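Local structure of tudor domain-containing protein 1 (Homo sapiens, 5M9N) at residues V115-F123 / E140-C148. The protein probably represses transposable elements in the germline during spermatogenesis through the piRNA pathway, and binds arginine-methylated partners through its Tudor domains. Sequence-based numbering, arbitrary orientation. Where two conformers were deposited one is given.
Sequences VGYVDYGNF and ELPMQAIKC
Asp119 reaches across to Gln144 and takes its backbone N-H. The bond from Gln144 N to Asp119 OD1 is 2.7 Å long and fairly straight, at 155°. OD1 receives it on its anti lone pair, the one turned away from OD2. Asp119 CG lies beside its own backbone N, anti to the carbonyl carbon (chi1 -70°), which brings OD1 to segment 140-148. OD1 also forms a salt bridge with Arg101, whose guanidinium in turn bonds the carbonyl of Leu141, so one arginine ties both segments together.

Gln144 CB and CG pack against Asp119 OD1. Beyond them the chain bends at chi2 (-72°) and its amide leads away, so that NE2 donates to Pro142 O at 2.7 Å. That oxygen lies close to the amide plane of Gln144, while the donor stands above the carbonyl plane of Pro142.

One residue on, Ala145 N donates to Val118 O at 3.2 Å. A water also donates to Val118 O and to Ala145 O, giving a second bridge between the backbones. The Ala145 methyl points toward the turn. Its CB lies 3.3 Å from Val118 O and also meets Tyr120 N and Gly121 N. On the flank, Val118 and Met143 meet obliquely, with Met143 SD 3.9 Å from Val118 CB. Val118 CG1 meets SD, and CG2 meets Met143 CG.

Residues 118-121 form the turn after strand 112-117 of the Tudor barrel. Tyr117 O accepts from both Tyr120 N and Gly121 N, closing the turn. Tyr117, Tyr120 and Asn122 pack on a modified residue of the symmetrically dimethylated E2F peptide, probably its methylated arginine, as expected of the Tudor aromatic cage. The contact joins this turn to the chain entering strand 146-150, in the mixed sheet of the staphylococcal nuclease-like part, as in other extended Tudor domains. Helix 58-73 touches both segments through Leu64, which meets Asp119 and Leu141.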
loop_
_atom_site.group_PDB
_atom_site.type_symbol
_atom_site.label_atom_id
_atom_site.label_comp_id
_atom_site.label_asym_id
_atom_site.label_seq_id
_atom_site.Cartn_x
_atom_site.Cartn_y
_atom_site.Cartn_z
ATOM N N VAL A 115 -0.839 -8.838 9.111
ATOM C CA VAL A 115 0.250 -8.072 8.529
ATOM C C VAL A 115 -0.257 -7.178 7.363
ATOM O O VAL A 115 -1.193 -7.566 6.699
ATOM C CB VAL A 115 1.427 -8.936 8.008
ATOM C CG1 VAL A 115 2.055 -9.793 9.140
ATOM C CG2 VAL A 115 1.047 -9.800 6.790
ATOM N N GLY A 116 0.327 -6.000 7.217
ATOM C CA GLY A 116 0.069 -5.102 6.057
ATOM C C GLY A 116 1.227 -5.102 5.087
ATOM O O GLY A 116 2.395 -4.981 5.503
ATOM N N TYR A 117 0.935 -5.315 3.806
ATOM C CA TYR A 117 1.994 -5.352 2.793
ATOM C C TYR A 117 2.350 -3.947 2.427
ATOM O O TYR A 117 1.552 -3.231 1.771
ATOM C CB TYR A 117 1.566 -6.157 1.588
ATOM C CG TYR A 117 1.430 -7.630 1.912
ATOM C CD1 TYR A 117 2.542 -8.422 2.097
ATOM C CD2 TYR A 117 0.180 -8.207 2.140
ATOM C CE1 TYR A 117 2.427 -9.757 2.409
ATOM C CE2 TYR A 117 0.069 -9.532 2.457
ATOM C CZ TYR A 117 1.199 -10.313 2.635
ATOM O OH TYR A 117 1.070 -11.671 2.923
ATOM N N VAL A 118 3.513 -3.511 2.883
ATOM C CA VAL A 118 3.803 -2.078 2.869
ATOM C C VAL A 118 4.096 -1.511 1.444
ATOM O O VAL A 118 4.131 -0.311 1.201
ATOM C CB VAL A 118 4.985 -1.723 3.746
ATOM C CG1 VAL A 118 4.623 -1.923 5.194
ATOM C CG2 VAL A 118 6.258 -2.469 3.354
ATOM N N ASP A 119 4.307 -2.384 0.538
ATOM C CA ASP A 119 4.549 -1.945 -0.876
ATOM C C ASP A 119 3.342 -2.044 -1.764
ATOM O O ASP A 119 3.402 -1.606 -2.986
ATOM C CB ASP A 119 5.686 -2.781 -1.389
ATOM C CG ASP A 119 6.975 -2.436 -0.745
ATOM O OD1 ASP A 119 7.312 -1.206 -0.613
ATOM O OD2 ASP A 119 7.680 -3.412 -0.447
ATOM N N TYR A 120 2.228 -2.545 -1.211
ATOM C CA TYR A 120 1.043 -2.871 -2.003
ATOM C C TYR A 120 -0.217 -2.365 -1.388
ATOM O O TYR A 120 -1.128 -1.978 -2.126
ATOM C CB TYR A 120 0.908 -4.394 -2.329
ATOM C CG TYR A 120 1.956 -4.862 -3.244
ATOM C CD1 TYR A 120 3.216 -5.186 -2.760
ATOM C CD2 TYR A 120 1.728 -4.942 -4.624
ATOM C CE1 TYR A 120 4.226 -5.553 -3.576
ATOM C CE2 TYR A 120 2.760 -5.298 -5.495
ATOM C CZ TYR A 120 3.993 -5.618 -4.958
ATOM O OH TYR A 120 5.081 -5.954 -5.700
ATOM N N GLY A 121 -0.351 -2.430 -0.061
ATOM C CA GLY A 121 -1.481 -1.902 0.612
ATOM C C GLY A 121 -2.532 -2.853 1.103
ATOM O O GLY A 121 -3.430 -2.453 1.899
ATOM N N ASN A 122 -2.422 -4.104 0.699
ATOM C CA ASN A 122 -3.305 -5.134 1.178
ATOM C C ASN A 122 -2.761 -5.687 2.513
ATOM O O ASN A 122 -1.712 -5.260 3.019
ATOM C CB ASN A 122 -3.514 -6.216 0.089
ATOM C CG ASN A 122 -2.255 -6.954 -0.247
ATOM O OD1 ASN A 122 -1.214 -6.365 -0.459
ATOM N ND2 ASN A 122 -2.319 -8.251 -0.166
ATOM N N PHE A 123 -3.529 -6.596 3.090
ATOM C CA PHE A 123 -3.271 -7.161 4.397
ATOM C C PHE A 123 -3.812 -8.593 4.460
ATOM O O PHE A 123 -4.642 -8.977 3.679
ATOM C CB PHE A 123 -3.842 -6.251 5.475
ATOM C CG PHE A 123 -5.346 -6.272 5.548
ATOM C CD1 PHE A 123 -6.020 -7.338 6.185
ATOM C CD2 PHE A 123 -6.090 -5.249 4.970
ATOM C CE1 PHE A 123 -7.381 -7.419 6.171
ATOM C CE2 PHE A 123 -7.481 -5.310 4.979
ATOM C CZ PHE A 123 -8.126 -6.375 5.621
ATOM N N GLU A 140 16.177 -0.342 1.927
ATOM C CA GLU A 140 16.714 0.788 1.193
ATOM C C GLU A 140 15.699 1.374 0.199
ATOM O O GLU A 140 15.647 2.585 0.078
ATOM C CB GLU A 140 18.031 0.421 0.513
ATOM C CG GLU A 140 19.137 0.229 1.530
ATOM C CD GLU A 140 20.478 -0.083 0.915
ATOM O OE1 GLU A 140 20.512 -0.500 -0.264
ATOM O OE2 GLU A 140 21.495 0.053 1.624
ATOM N N LEU A 141 14.892 0.538 -0.465
ATOM C CA LEU A 141 13.757 1.020 -1.245
ATOM C C LEU A 141 12.702 1.647 -0.321
ATOM O O LEU A 141 12.348 1.028 0.660
ATOM C CB LEU A 141 13.109 -0.129 -2.039
ATOM C CG LEU A 141 12.089 0.344 -3.111
ATOM C CD1 LEU A 141 12.850 1.105 -4.173
ATOM C CD2 LEU A 141 11.316 -0.786 -3.763
ATOM N N PRO A 142 12.228 2.883 -0.608
ATOM C CA PRO A 142 11.102 3.346 0.179
ATOM C C PRO A 142 9.861 2.498 -0.029
ATOM O O PRO A 142 9.660 1.890 -1.099
ATOM C CB PRO A 142 10.897 4.809 -0.254
ATOM C CG PRO A 142 12.070 5.180 -1.080
ATOM C CD PRO A 142 12.898 3.977 -1.330
ATOM N N MET A 143 9.035 2.456 1.007
ATOM C CA MET A 143 7.778 1.770 0.954
ATOM C C MET A 143 6.885 2.268 -0.194
ATOM O O MET A 143 6.671 3.483 -0.391
ATOM C CB MET A 143 7.038 1.895 2.292
ATOM C CG MET A 143 7.756 1.259 3.455
ATOM S SD MET A 143 6.846 1.422 5.000
ATOM C CE MET A 143 6.966 3.187 5.217
ATOM N N GLN A 144 6.414 1.353 -1.013
ATOM C CA GLN A 144 5.805 1.770 -2.253
ATOM C C GLN A 144 4.291 2.006 -2.265
ATOM O O GLN A 144 3.805 2.506 -3.282
ATOM C CB GLN A 144 6.202 0.807 -3.340
ATOM C CG GLN A 144 7.723 0.782 -3.560
ATOM C CD GLN A 144 8.252 2.032 -4.232
ATOM O OE1 GLN A 144 7.769 2.406 -5.330
ATOM N NE2 GLN A 144 9.258 2.643 -3.654
ATOM N N ALA A 145 3.542 1.586 -1.248
ATOM C CA ALA A 145 2.095 1.773 -1.225
ATOM C C ALA A 145 1.868 3.135 -0.612
ATOM O O ALA A 145 2.285 3.375 0.520
ATOM C CB ALA A 145 1.395 0.728 -0.397
ATOM N N ILE A 146 1.341 4.066 -1.392
ATOM C CA ILE A 146 1.175 5.433 -0.913
ATOM C C ILE A 146 -0.253 5.556 -0.387
ATOM O O ILE A 146 -1.191 5.351 -1.137
ATOM C CB ILE A 146 1.423 6.438 -2.024
ATOM C CG1 ILE A 146 2.880 6.379 -2.502
ATOM C CG2 ILE A 146 1.165 7.847 -1.540
ATOM C CD1 ILE A 146 2.980 6.643 -3.975
ATOM N N LYS A 147 -0.400 5.888 0.909
ATOM C CA LYS A 147 -1.702 5.996 1.529
ATOM C C LYS A 147 -2.354 7.336 1.196
ATOM O O LYS A 147 -1.763 8.388 1.402
ATOM C CB LYS A 147 -1.592 5.847 3.051
ATOM C CG LYS A 147 -2.925 5.975 3.758
ATOM C CD LYS A 147 -3.960 5.034 3.178
ATOM C CE LYS A 147 -5.319 5.419 3.723
ATOM N NZ LYS A 147 -5.753 6.859 3.698
ATOM N N CYS A 148 -3.586 7.267 0.700
ATOM C CA CYS A 148 -4.284 8.365 0.119
ATOM C C CYS A 148 -5.687 8.512 0.667
ATOM O O CYS A 148 -6.344 7.533 1.036
ATOM C CB CYS A 148 -4.404 8.151 -1.396
ATOM S SG CYS A 148 -2.800 8.175 -2.226
HETATM O O HOH W 1 3.300 1.770 2.656
#